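Local coordinates for protein inactive dihydroorotase-like domain (Chaetomium thermophilum, PDB 5NNL) that is an inactive dihydroorotase-like domain, probably with the barrel fold of the amidohydrolase superfamily, at residues H1-L6 with T281-L286; Q5-I10 with Y259-L264; A37-I42 with A240-L245; C177-Y182 with P211-F216. All coordinates share one frame; numbering follows the deposited sequence.

Overall arrangement
Three of the four contacts cluster on one side of the chain's centre. Contacts 1 and 2 share Gln5 and Leu6 of strand 3-11 and have centres about 11 Å apart. Contact 2 joins that strand to helix 257-271. Contact 3, about 9 Å from contact 2 (centres), joins segment 37-42 to helix 242-251. Contact 4, about 22 Å from contact 1 (centres), joins strands 175-180 and 215-217. Contacts 3 and 4 are nested along the chain within the loops closed by contacts 1 and 2. The run of parallel strands from 3-11 to 215-217 fits an amidohydrolase-type barrel. Helices 242-251 and 257-271 follow its last strand, and the chain then returns as strand 281-291 beside its own beginning.

Contact 1 (H1-L6 with T281-L286); sequences HRTIQL and TVEIEL
Leu6 N donates to Val282 O at 2.7 Å. The bond is nearly straight, at 174°. Val282 N returns the bond to Leu6 O, also at 2.7 Å. Two residues along, Ile4 N reaches Ile284 O at 3.0 Å, and Ile284 N bonds back to Ile4 O. A more bent bond, 134°, runs from Leu286 N to Arg2 O, where the chain turns a corner. Thr3 and Gln5 face Glu285 and Glu283 as non-hydrogen-bonded pairs. Thr3 CA adds a C-H...O contact to Ile284 O at 3.3 Å.

This is an antiparallel ladder between the first strand of the chain, 3-11, and the returning strand 281-291. Strand 305-315 pairs with the other edge of the latter. The pattern is consistent with the small beta domain beside the barrel in amidohydrolases.

Ile4, Leu6, Val282 and Ile284 share one face, where helices 242-251 and 257-271 make contact. Leu6 CD1 presses on Ile284 CD1 at 3.5 Å, a tight methyl contact. Ile4 holds CG1 between its backbone N and carbonyl carbon (chi1 60°), and this atom meets Ile284 CB at 3.9 Å. On the other face the methyl CG2 of Thr3 touches OE2 of Glu283 at 3.7 Å. The Glu283 chain is extended beyond CG, and Thr3 CG2 lies against its CG as well. At the end, Leu286 CD2 sits over one face of the Arg2 guanidinium, 4.0 Å from NH2. Arg2 NE forms a salt bridge with Asp287.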
loop_
_atom_site.group_PDB
_atom_site.type_symbol
_atom_site.label_atom_id
_atom_site.label_comp_id
_atom_site.label_asym_id
_atom_site.label_seq_id
_atom_site.Cartn_x
_atom_site.Cartn_y
_atom_site.Cartn_z
ATOM N N HIS A 1 -28.253 10.124 -9.269
ATOM C CA HIS A 1 -27.132 9.201 -9.131
ATOM C C HIS A 1 -25.820 9.877 -9.522
ATOM O O HIS A 1 -25.578 10.145 -10.696
ATOM C CB HIS A 1 -27.359 7.964 -9.981
ATOM N N ARG A 2 -24.976 10.143 -8.529
ATOM C CA ARG A 2 -23.704 10.808 -8.772
ATOM C C ARG A 2 -22.709 9.844 -9.404
ATOM O O ARG A 2 -22.505 8.733 -8.905
ATOM C CB ARG A 2 -23.134 11.364 -7.467
ATOM C CG ARG A 2 -23.699 12.715 -7.061
ATOM C CD ARG A 2 -22.976 13.269 -5.839
ATOM N NE ARG A 2 -23.510 12.729 -4.593
ATOM C CZ ARG A 2 -23.002 12.976 -3.389
ATOM N NH1 ARG A 2 -23.564 12.441 -2.317
ATOM N NH2 ARG A 2 -21.932 13.750 -3.252
ATOM N N THR A 3 -22.092 10.276 -10.504
ATOM C CA THR A 3 -21.025 9.541 -11.169
ATOM C C THR A 3 -19.791 10.425 -11.265
ATOM O O THR A 3 -19.894 11.620 -11.561
ATOM C CB THR A 3 -21.448 9.091 -12.575
ATOM O OG1 THR A 3 -22.476 8.100 -12.475
ATOM C CG2 THR A 3 -20.273 8.506 -13.339
ATOM N N ILE A 4 -18.623 9.833 -11.022
ATOM C CA ILE A 4 -17.350 10.534 -11.117
ATOM C C ILE A 4 -16.389 9.701 -11.957
ATOM O O ILE A 4 -16.401 8.466 -11.898
ATOM C CB ILE A 4 -16.753 10.823 -9.723
ATOM C CG1 ILE A 4 -16.506 9.517 -8.956
ATOM C CG2 ILE A 4 -17.688 11.747 -8.939
ATOM C CD1 ILE A 4 -15.755 9.704 -7.640
ATOM N N GLN A 5 -15.568 10.383 -12.750
ATOM C CA GLN A 5 -14.548 9.743 -13.571
ATOM C C GLN A 5 -13.188 9.978 -12.928
ATOM O O GLN A 5 -12.782 11.128 -12.730
ATOM C CB GLN A 5 -14.570 10.291 -14.998
ATOM C CG GLN A 5 -15.576 9.615 -15.917
ATOM C CD GLN A 5 -15.984 10.498 -17.083
ATOM O OE1 GLN A 5 -15.159 10.862 -17.923
ATOM N NE2 GLN A 5 -17.258 10.857 -17.133
ATOM N N LEU A 6 -12.495 8.894 -12.599
ATOM C CA LEU A 6 -11.172 8.977 -12.012
ATOM C C LEU A 6 -10.156 8.293 -12.914
ATOM O O LEU A 6 -10.508 7.385 -13.673
ATOM C CB LEU A 6 -11.134 8.317 -10.627
ATOM C CG LEU A 6 -11.960 8.981 -9.529
ATOM C CD1 LEU A 6 -11.912 8.159 -8.249
ATOM C CD2 LEU A 6 -11.461 10.386 -9.264
ATOM N N THR A 281 -8.761 4.068 -16.755
ATOM C CA THR A 281 -9.808 4.933 -16.230
ATOM C C THR A 281 -10.711 4.140 -15.295
ATOM O O THR A 281 -10.838 2.918 -15.412
ATOM C CB THR A 281 -10.650 5.558 -17.357
ATOM O OG1 THR A 281 -11.430 4.544 -18.002
ATOM C CG2 THR A 281 -9.754 6.241 -18.387
ATOM N N VAL A 282 -11.334 4.859 -14.363
ATOM C CA VAL A 282 -12.263 4.288 -13.394
ATOM C C VAL A 282 -13.514 5.153 -13.356
ATOM O O VAL A 282 -13.430 6.360 -13.103
ATOM C CB VAL A 282 -11.642 4.196 -11.986
ATOM C CG1 VAL A 282 -12.618 3.552 -11.006
ATOM C CG2 VAL A 282 -10.348 3.427 -12.021
ATOM N N GLU A 283 -14.669 4.535 -13.582
ATOM C CA GLU A 283 -15.959 5.201 -13.468
ATOM C C GLU A 283 -16.683 4.650 -12.249
ATOM O O GLU A 283 -16.844 3.431 -12.118
ATOM C CB GLU A 283 -16.809 4.997 -14.723
ATOM C CG GLU A 283 -18.135 5.754 -14.697
ATOM C CD GLU A 283 -18.948 5.566 -15.967
ATOM O OE1 GLU A 283 -18.838 4.484 -16.587
ATOM O OE2 GLU A 283 -19.689 6.501 -16.344
ATOM N N ILE A 284 -17.126 5.549 -11.371
ATOM C CA ILE A 284 -17.655 5.185 -10.063
ATOM C C ILE A 284 -19.036 5.799 -9.892
ATOM O O ILE A 284 -19.220 7.004 -10.098
ATOM C CB ILE A 284 -16.713 5.646 -8.934
ATOM C CG1 ILE A 284 -15.422 4.828 -8.976
ATOM C CG2 ILE A 284 -17.369 5.498 -7.571
ATOM C CD1 ILE A 284 -14.220 5.609 -8.604
ATOM N N GLU A 285 -20.002 4.967 -9.514
ATOM C CA GLU A 285 -21.318 5.430 -9.080
ATOM C C GLU A 285 -21.194 5.721 -7.589
ATOM O O GLU A 285 -21.322 4.836 -6.743
ATOM C CB GLU A 285 -22.384 4.391 -9.403
ATOM C CG GLU A 285 -22.604 4.232 -10.913
ATOM C CD GLU A 285 -23.166 2.878 -11.327
ATOM O OE1 GLU A 285 -23.950 2.839 -12.299
ATOM O OE2 GLU A 285 -22.817 1.853 -10.704
ATOM N N LEU A 286 -20.918 6.988 -7.273
ATOM C CA LEU A 286 -20.552 7.374 -5.913
ATOM C C LEU A 286 -21.688 7.144 -4.924
ATOM O O LEU A 286 -21.437 6.870 -3.745
ATOM C CB LEU A 286 -20.123 8.840 -5.909
ATOM C CG LEU A 286 -19.827 9.498 -4.565
ATOM C CD1 LEU A 286 -18.713 8.769 -3.839
ATOM C CD2 LEU A 286 -19.468 10.956 -4.779
#

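Contact 2 (Q5-I10 with Y259-L264); sequences QLPGLI and YVKTRL
Lys261 sets CG anti to its backbone N (chi1 -174°) and stays extended to CD, which brings its CD to the CD2 methyl of Leu6. The two atoms are 3.7 Å apart, and the side chains slide past each other in opposite directions. Beyond CD the lysine chain bends at chi3 and chi4. Its NZ forms a salt bridge with Asp266, five residues further along the helix. Pro7 crosses the lysine chain at about a right angle, with its CD 4.0 Å from Lys261 CD. The contact there is made by methylene and methyl groups alone.

The polar part lies at Leu264. Ile10 N donates to Leu264 O at 2.7 Å, with an N-H...O angle of 146°. Two side chains crowd the same oxygen: Leu9 CB and Ile10 CB both come to 3.6 Å from Leu264 O. Leu9 CD2 also packs on Leu264 CB at 4.1 Å, and these two side chains cross obliquely. The Leu264 side chain reaches the strand too, with its CD2 3.8 Å from Ile10 O. The helix widens into a pi-type turn at 262-264, just where its carbonyl meets the strand. Nearby, Gly8 O takes a hydrogen bond with His265 ND1, the next residue of the helix.

Helix 257-271 thus meets strand 3-11 through the Leu264 carbonyl and the Lys261 side chain. Leu9 and Leu264 both rest on Leu243 of helix 242-251. The helix also reaches strand 215-217, where Arg263 bonds through the backbone to Phe216 and Leu264 touches it.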
loop_
_atom_site.group_PDB
_atom_site.type_symbol
_atom_site.label_atom_id
_atom_site.label_comp_id
_atom_site.label_asym_id
_atom_site.label_seq_id
_atom_site.Cartn_x
_atom_site.Cartn_y
_atom_site.Cartn_z
ATOM N N GLN A 5 -15.568 10.383 -12.750
ATOM C CA GLN A 5 -14.548 9.743 -13.571
ATOM C C GLN A 5 -13.188 9.978 -12.928
ATOM O O GLN A 5 -12.782 11.128 -12.730
ATOM C CB GLN A 5 -14.570 10.291 -14.998
ATOM C CG GLN A 5 -15.576 9.615 -15.917
ATOM C CD GLN A 5 -15.984 10.498 -17.083
ATOM O OE1 GLN A 5 -15.159 10.862 -17.923
ATOM N NE2 GLN A 5 -17.258 10.857 -17.133
ATOM N N LEU A 6 -12.495 8.894 -12.599
ATOM C CA LEU A 6 -11.172 8.977 -12.012
ATOM C C LEU A 6 -10.156 8.293 -12.914
ATOM O O LEU A 6 -10.508 7.385 -13.673
ATOM C CB LEU A 6 -11.134 8.317 -10.627
ATOM C CG LEU A 6 -11.960 8.981 -9.529
ATOM C CD1 LEU A 6 -11.912 8.159 -8.249
ATOM C CD2 LEU A 6 -11.461 10.386 -9.264
ATOM N N PRO A 7 -8.894 8.703 -12.862
ATOM C CA PRO A 7 -7.845 7.925 -13.520
ATOM C C PRO A 7 -7.615 6.621 -12.776
ATOM O O PRO A 7 -8.097 6.415 -11.660
ATOM C CB PRO A 7 -6.623 8.840 -13.448
ATOM C CG PRO A 7 -6.851 9.648 -12.217
ATOM C CD PRO A 7 -8.340 9.833 -12.094
ATOM N N GLY A 8 -6.868 5.728 -13.418
ATOM C CA GLY A 8 -6.466 4.501 -12.761
ATOM C C GLY A 8 -5.809 4.805 -11.433
ATOM O O GLY A 8 -4.978 5.715 -11.347
ATOM N N LEU A 9 -6.177 4.075 -10.387
ATOM C CA LEU A 9 -5.713 4.383 -9.041
ATOM C C LEU A 9 -4.487 3.549 -8.690
ATOM O O LEU A 9 -4.131 2.587 -9.377
ATOM C CB LEU A 9 -6.834 4.162 -8.018
ATOM C CG LEU A 9 -8.077 5.041 -8.208
ATOM C CD1 LEU A 9 -9.148 4.681 -7.182
ATOM C CD2 LEU A 9 -7.734 6.534 -8.124
ATOM N N ILE A 10 -3.842 3.934 -7.591
ATOM C CA ILE A 10 -2.538 3.410 -7.212
ATOM C C ILE A 10 -2.592 2.962 -5.761
ATOM O O ILE A 10 -2.992 3.734 -4.881
ATOM C CB ILE A 10 -1.430 4.461 -7.417
ATOM C CG1 ILE A 10 -1.374 4.877 -8.890
ATOM C CG2 ILE A 10 -0.080 3.921 -6.949
ATOM C CD1 ILE A 10 -0.385 5.995 -9.194
ATOM N N TYR A 259 -9.523 14.911 -2.444
ATOM C CA TYR A 259 -8.623 14.350 -1.442
ATOM C C TYR A 259 -8.387 12.868 -1.704
ATOM O O TYR A 259 -7.242 12.408 -1.757
ATOM C CB TYR A 259 -9.186 14.561 -0.034
ATOM C CG TYR A 259 -8.224 14.116 1.039
ATOM C CD1 TYR A 259 -8.183 12.790 1.452
ATOM C CD2 TYR A 259 -7.341 15.011 1.622
ATOM C CE1 TYR A 259 -7.298 12.369 2.422
ATOM C CE2 TYR A 259 -6.449 14.601 2.599
ATOM C CZ TYR A 259 -6.432 13.274 2.993
ATOM O OH TYR A 259 -5.554 12.846 3.959
ATOM N N VAL A 260 -9.466 12.109 -1.877
ATOM C CA VAL A 260 -9.343 10.685 -2.167
ATOM C C VAL A 260 -8.509 10.470 -3.424
ATOM O O VAL A 260 -7.622 9.608 -3.462
ATOM C CB VAL A 260 -10.738 10.051 -2.293
ATOM C CG1 VAL A 260 -10.633 8.603 -2.706
ATOM C CG2 VAL A 260 -11.485 10.174 -0.971
ATOM N N LYS A 261 -8.782 11.248 -4.474
ATOM C CA LYS A 261 -8.039 11.084 -5.721
ATOM C C LYS A 261 -6.553 11.350 -5.510
ATOM O O LYS A 261 -5.704 10.563 -5.943
ATOM C CB LYS A 261 -8.593 12.007 -6.806
ATOM C CG LYS A 261 -7.954 11.767 -8.175
ATOM C CD LYS A 261 -8.553 12.640 -9.270
ATOM C CE LYS A 261 -7.903 14.013 -9.320
ATOM N NZ LYS A 261 -6.523 13.966 -9.881
ATOM N N THR A 262 -6.218 12.453 -4.838
ATOM C CA THR A 262 -4.810 12.775 -4.626
ATOM C C THR A 262 -4.125 11.710 -3.779
ATOM O O THR A 262 -2.949 11.398 -3.998
ATOM C CB THR A 262 -4.662 14.148 -3.965
ATOM O OG1 THR A 262 -5.425 14.184 -2.755
ATOM C CG2 THR A 262 -5.121 15.262 -4.895
ATOM N N ARG A 263 -4.840 11.137 -2.810
ATOM C CA ARG A 263 -4.243 10.141 -1.929
ATOM C C ARG A 263 -4.140 8.762 -2.571
ATOM O O ARG A 263 -3.391 7.918 -2.065
ATOM C CB ARG A 263 -5.040 10.058 -0.623
ATOM C CG ARG A 263 -4.510 10.977 0.469
ATOM C CD ARG A 263 -4.367 12.415 -0.007
ATOM N NE ARG A 263 -3.684 13.247 0.977
ATOM C CZ ARG A 263 -3.501 14.556 0.849
ATOM N NH1 ARG A 263 -3.960 15.192 -0.218
ATOM N NH2 ARG A 263 -2.867 15.232 1.795
ATOM N N LEU A 264 -4.856 8.516 -3.668
ATOM C CA LEU A 264 -4.803 7.234 -4.364
ATOM C C LEU A 264 -4.301 7.363 -5.797
ATOM O O LEU A 264 -4.372 6.389 -6.558
ATOM C CB LEU A 264 -6.182 6.565 -4.343
ATOM C CG LEU A 264 -6.618 5.988 -2.995
ATOM C CD1 LEU A 264 -8.031 5.426 -3.072
ATOM C CD2 LEU A 264 -5.646 4.910 -2.507
#

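Contact 3 (A37-I42 with A240-L245); sequences AGYSMI and ADALPL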
loop_
_atom_site.group_PDB
_atom_site.type_symbol
_atom_site.label_atom_id
_atom_site.label_comp_id
_atom_site.label_asym_id
_atom_site.label_seq_id
_atom_site.Cartn_x
_atom_site.Cartn_y
_atom_site.Cartn_z
ATOM N N ALA A 37 -10.974 -3.437 -8.529
ATOM C CA ALA A 37 -11.278 -2.395 -7.561
ATOM C C ALA A 37 -10.925 -1.000 -8.056
ATOM O O ALA A 37 -11.231 -0.022 -7.365
ATOM C CB ALA A 37 -10.539 -2.661 -6.244
ATOM N N GLY A 38 -10.291 -0.885 -9.223
ATOM C CA GLY A 38 -9.923 0.399 -9.783
ATOM C C GLY A 38 -8.449 0.731 -9.703
ATOM O O GLY A 38 -8.060 1.832 -10.109
ATOM N N TYR A 39 -7.617 -0.178 -9.200
ATOM C CA TYR A 39 -6.183 0.060 -9.080
ATOM C C TYR A 39 -5.490 -0.504 -10.316
ATOM O O TYR A 39 -5.397 -1.724 -10.479
ATOM C CB TYR A 39 -5.641 -0.575 -7.800
ATOM C CG TYR A 39 -6.387 -0.149 -6.556
ATOM C CD1 TYR A 39 -6.181 1.106 -5.994
ATOM C CD2 TYR A 39 -7.309 -0.992 -5.953
ATOM C CE1 TYR A 39 -6.870 1.508 -4.862
ATOM C CE2 TYR A 39 -8.001 -0.602 -4.817
ATOM C CZ TYR A 39 -7.778 0.653 -4.277
ATOM O OH TYR A 39 -8.460 1.058 -3.148
ATOM N N SER A 40 -5.011 0.384 -11.188
ATOM C CA SER A 40 -4.271 -0.021 -12.377
ATOM C C SER A 40 -2.766 -0.079 -12.145
ATOM O O SER A 40 -2.028 -0.455 -13.061
ATOM C CB SER A 40 -4.575 0.936 -13.537
ATOM O OG SER A 40 -4.168 2.259 -13.234
ATOM N N MET A 41 -2.300 0.287 -10.952
ATOM C CA MET A 41 -0.884 0.261 -10.613
ATOM C C MET A 41 -0.757 -0.023 -9.127
ATOM O O MET A 41 -1.372 0.670 -8.311
ATOM C CB MET A 41 -0.206 1.593 -10.948
ATOM C CG MET A 41 0.861 1.512 -12.026
ATOM S SD MET A 41 2.333 0.605 -11.510
ATOM C CE MET A 41 3.603 1.815 -11.866
ATOM N N ILE A 42 0.042 -1.027 -8.777
ATOM C CA ILE A 42 0.241 -1.405 -7.383
ATOM C C ILE A 42 1.722 -1.654 -7.140
ATOM O O ILE A 42 2.416 -2.235 -7.982
ATOM C CB ILE A 42 -0.586 -2.652 -6.997
ATOM C CG1 ILE A 42 -0.148 -3.877 -7.803
ATOM C CG2 ILE A 42 -2.068 -2.380 -7.197
ATOM C CD1 ILE A 42 -0.789 -5.182 -7.342
ATOM N N ALA A 240 -11.249 -4.811 -2.209
ATOM C CA ALA A 240 -12.514 -4.261 -2.680
ATOM C C ALA A 240 -13.219 -3.402 -1.635
ATOM O O ALA A 240 -14.211 -2.747 -1.970
ATOM C CB ALA A 240 -13.438 -5.398 -3.125
ATOM N N ASP A 241 -12.723 -3.384 -0.393
ATOM C CA ASP A 241 -13.330 -2.616 0.693
ATOM C C ASP A 241 -12.831 -1.180 0.739
ATOM O O ASP A 241 -13.575 -0.273 1.131
ATOM C CB ASP A 241 -13.011 -3.270 2.040
ATOM C CG ASP A 241 -13.952 -4.394 2.388
ATOM O OD1 ASP A 241 -14.905 -4.635 1.615
ATOM O OD2 ASP A 241 -13.734 -5.034 3.438
ATOM N N ALA A 242 -11.568 -0.961 0.373
ATOM C CA ALA A 242 -10.886 0.271 0.751
ATOM C C ALA A 242 -11.577 1.495 0.163
ATOM O O ALA A 242 -11.956 2.418 0.894
ATOM C CB ALA A 242 -9.424 0.207 0.314
ATOM N N LEU A 243 -11.758 1.522 -1.150
ATOM C CA LEU A 243 -12.262 2.730 -1.790
ATOM C C LEU A 243 -13.701 3.012 -1.362
ATOM O O LEU A 243 -14.028 4.164 -1.049
ATOM C CB LEU A 243 -12.144 2.615 -3.314
ATOM C CG LEU A 243 -12.583 3.812 -4.158
ATOM C CD1 LEU A 243 -11.783 5.046 -3.802
ATOM C CD2 LEU A 243 -12.429 3.482 -5.641
ATOM N N PRO A 244 -14.589 2.011 -1.328
ATOM C CA PRO A 244 -15.953 2.292 -0.847
ATOM C C PRO A 244 -15.989 2.866 0.557
ATOM O O PRO A 244 -16.789 3.773 0.825
ATOM C CB PRO A 244 -16.640 0.923 -0.925
ATOM C CG PRO A 244 -15.890 0.182 -1.951
ATOM C CD PRO A 244 -14.473 0.649 -1.878
ATOM N N LEU A 245 -15.156 2.352 1.470
ATOM C CA LEU A 245 -15.051 2.954 2.795
ATOM C C LEU A 245 -14.739 4.441 2.692
ATOM O O LEU A 245 -15.334 5.262 3.399
ATOM C CB LEU A 245 -13.973 2.239 3.615
ATOM C CG LEU A 245 -14.321 0.861 4.182
ATOM C CD1 LEU A 245 -13.063 0.153 4.670
ATOM C CD2 LEU A 245 -15.335 0.982 5.308
HETATM O O HOH W 1 -10.845 -0.468 -2.979
#
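Tyr39 reaches helix 242-251, near its N-terminal end, with its hydroxyl, which lies 3.7 Å from Ala242 CB and 4.0 Å from Leu243 CB. A water sits between the segments. It is hydrogen-bonded to Tyr39 OH at 2.8 Å, and it accepts a hydrogen bond from Leu243 N at 2.9 Å. Beside this bridge, Leu243 CD2 comes to 4.1 Å from Ala37 O. Ala37 CB packs on Ala240 CA at 4.4 Å.

Gly38 sets the course of the chain here. It ends helix 26-37 in a Schellman motif with positive phi and sends the chain into strand 39-44. Leu9 of strand 3-11 bonds through its backbone to Gly38, and its side chain touches both Tyr39 and Leu243. On the helix side, Asp241 OD2 bonds to Tyr182 OH and Ser299 OG, which ties down the residue just before Ala242.

No direct hydrogen bond joins the two segments. The polar link is the single water, which serves the backbone N-H of Leu243 and a tyrosine hydroxyl in otherwise largely apolar packing. The amide groups at that end of the helix may polarise the water.

Contact 4 (C177-Y182 with P211-F216); sequences CDVCVY and PIIDVF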
loop_
_atom_site.group_PDB
_atom_site.type_symbol
_atom_site.label_atom_id
_atom_site.label_comp_id
_atom_site.label_asym_id
_atom_site.label_seq_id
_atom_site.Cartn_x
_atom_site.Cartn_y
_atom_site.Cartn_z
ATOM N N CYS A 177 4.056 10.285 4.054
ATOM C CA CYS A 177 3.554 9.139 4.796
ATOM C C CYS A 177 2.214 8.685 4.243
ATOM O O CYS A 177 1.533 9.416 3.520
ATOM C CB CYS A 177 3.401 9.455 6.289
ATOM S SG CYS A 177 2.151 10.712 6.650
ATOM N N ASP A 178 1.838 7.462 4.615
ATOM C CA ASP A 178 0.516 6.939 4.320
ATOM C C ASP A 178 -0.077 6.297 5.565
ATOM O O ASP A 178 0.621 6.011 6.541
ATOM C CB ASP A 178 0.535 5.909 3.172
ATOM C CG ASP A 178 1.228 4.610 3.547
ATOM O OD1 ASP A 178 2.380 4.401 3.112
ATOM O OD2 ASP A 178 0.618 3.790 4.269
ATOM N N VAL A 179 -1.392 6.104 5.521
ATOM C CA VAL A 179 -2.100 5.274 6.484
ATOM C C VAL A 179 -2.866 4.224 5.700
ATOM O O VAL A 179 -3.324 4.467 4.578
ATOM C CB VAL A 179 -3.062 6.081 7.391
ATOM C CG1 VAL A 179 -2.352 7.272 8.004
ATOM C CG2 VAL A 179 -4.286 6.535 6.625
ATOM N N CYS A 180 -2.998 3.045 6.291
ATOM C CA CYS A 180 -3.865 2.026 5.723
ATOM C C CYS A 180 -5.317 2.438 5.908
ATOM O O CYS A 180 -5.700 2.960 6.958
ATOM C CB CYS A 180 -3.617 0.674 6.386
ATOM S SG CYS A 180 -1.896 0.151 6.385
ATOM N N VAL A 181 -6.135 2.187 4.884
ATOM C CA VAL A 181 -7.520 2.650 4.910
ATOM C C VAL A 181 -8.260 2.086 6.118
ATOM O O VAL A 181 -9.030 2.795 6.775
ATOM C CB VAL A 181 -8.228 2.284 3.591
ATOM C CG1 VAL A 181 -9.733 2.573 3.679
ATOM C CG2 VAL A 181 -7.608 3.056 2.428
ATOM N N TYR A 182 -8.058 0.801 6.421
ATOM C CA TYR A 182 -8.736 0.201 7.567
ATOM C C TYR A 182 -8.447 0.959 8.857
ATOM O O TYR A 182 -9.302 1.010 9.748
ATOM C CB TYR A 182 -8.318 -1.261 7.736
ATOM C CG TYR A 182 -9.132 -2.277 6.959
ATOM C CD1 TYR A 182 -10.050 -1.889 5.988
ATOM C CD2 TYR A 182 -8.982 -3.635 7.208
ATOM C CE1 TYR A 182 -10.785 -2.831 5.287
ATOM C CE2 TYR A 182 -9.710 -4.578 6.517
ATOM C CZ TYR A 182 -10.607 -4.176 5.560
ATOM O OH TYR A 182 -11.322 -5.135 4.881
ATOM N N PRO A 211 -4.360 16.575 6.214
ATOM C CA PRO A 211 -3.411 17.329 5.373
ATOM C C PRO A 211 -1.997 16.782 5.430
ATOM O O PRO A 211 -1.253 16.892 4.446
ATOM C CB PRO A 211 -3.489 18.751 5.949
ATOM C CG PRO A 211 -4.830 18.820 6.593
ATOM C CD PRO A 211 -5.085 17.453 7.144
ATOM N N ILE A 212 -1.609 16.189 6.559
ATOM C CA ILE A 212 -0.263 15.649 6.720
ATOM C C ILE A 212 -0.125 14.304 6.026
ATOM O O ILE A 212 0.978 13.920 5.623
ATOM C CB ILE A 212 0.073 15.536 8.219
ATOM C CG1 ILE A 212 -0.030 16.905 8.901
ATOM C CG2 ILE A 212 1.450 14.896 8.440
ATOM C CD1 ILE A 212 0.680 18.036 8.180
ATOM N N ILE A 213 -1.217 13.563 5.887
ATOM C CA ILE A 213 -1.175 12.245 5.270
ATOM C C ILE A 213 -1.204 12.428 3.758
ATOM O O ILE A 213 -2.162 12.979 3.206
ATOM C CB ILE A 213 -2.341 11.374 5.759
ATOM C CG1 ILE A 213 -2.363 11.343 7.292
ATOM C CG2 ILE A 213 -2.224 9.965 5.201
ATOM C CD1 ILE A 213 -3.591 10.700 7.889
ATOM N N ASP A 214 -0.146 11.980 3.089
ATOM C CA ASP A 214 -0.002 12.173 1.652
ATOM C C ASP A 214 -0.687 11.085 0.839
ATOM O O ASP A 214 -1.166 11.362 -0.266
ATOM C CB ASP A 214 1.486 12.226 1.285
ATOM C CG ASP A 214 2.227 13.324 2.026
ATOM O OD1 ASP A 214 2.008 14.515 1.716
ATOM O OD2 ASP A 214 3.008 12.998 2.946
ATOM N N VAL A 215 -0.770 9.863 1.372
ATOM C CA VAL A 215 -1.181 8.697 0.600
ATOM C C VAL A 215 -2.059 7.786 1.448
ATOM O O VAL A 215 -1.859 7.642 2.656
ATOM C CB VAL A 215 0.051 7.915 0.087
ATOM C CG1 VAL A 215 -0.366 6.627 -0.626
ATOM C CG2 VAL A 215 0.896 8.783 -0.825
ATOM N N PHE A 216 -3.035 7.160 0.794
ATOM C CA PHE A 216 -3.753 6.027 1.356
ATOM C C PHE A 216 -3.206 4.747 0.741
ATOM O O PHE A 216 -2.953 4.687 -0.465
ATOM C CB PHE A 216 -5.257 6.112 1.082
ATOM C CG PHE A 216 -5.987 7.136 1.911
ATOM C CD1 PHE A 216 -5.694 7.316 3.252
ATOM C CD2 PHE A 216 -6.986 7.903 1.343
ATOM C CE1 PHE A 216 -6.378 8.251 4.002
ATOM C CE2 PHE A 216 -7.672 8.836 2.088
ATOM C CZ PHE A 216 -7.372 9.011 3.414
#
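The touching parts 177-181 and 212-216 have end-to-end directions 47° apart, and the segments pair as parallel strands at Asp178 with Val215 and Val179 with Phe216. Cys177 O accepts Asp214 N at 3.1 Å and, more weakly, Val215 N at 3.2 Å. Two residues further, Val179 N donates to Val215 O at 3.3 Å.

The Asp214 carboxylate also bonds to the strand. Its OD2 accepts Cys177 N at 3.1 Å through the anti lone pair, the one away from the other oxygen. Lys169 forms a salt bridge with the same oxygen. The thiol of Cys177 lies between backbone N and carbonyl carbon (chi1 65°), with SG 3.6 Å from Ile212 O.

Val179 spreads its two methyls over two partners. CG1 meets Ile213 CD1 at 3.6 Å, and the two side chains cross at about a right angle. CG2 lies in the ring plane of Phe216, at its edge, 3.7 Å from CD1. Val181 CG2 closes on Phe216 CB at 4.1 Å. Helices 242-251 and 257-271 also touch Phe216, through Leu246 and Leu264.

On the other face, Asp178 CB and Val215 CB are in contact. The Asp178 carboxylate leads away from the segment 211-216. Its OD1 bonds to His152 and Ser154, and its OD2 to Ala155 N and Ser217. Neighbouring parallel strands with a helical connection of this kind are typical of the amidohydrolase-type barrel, where 175-180 and 215-217 would be the seventh and eighth strands.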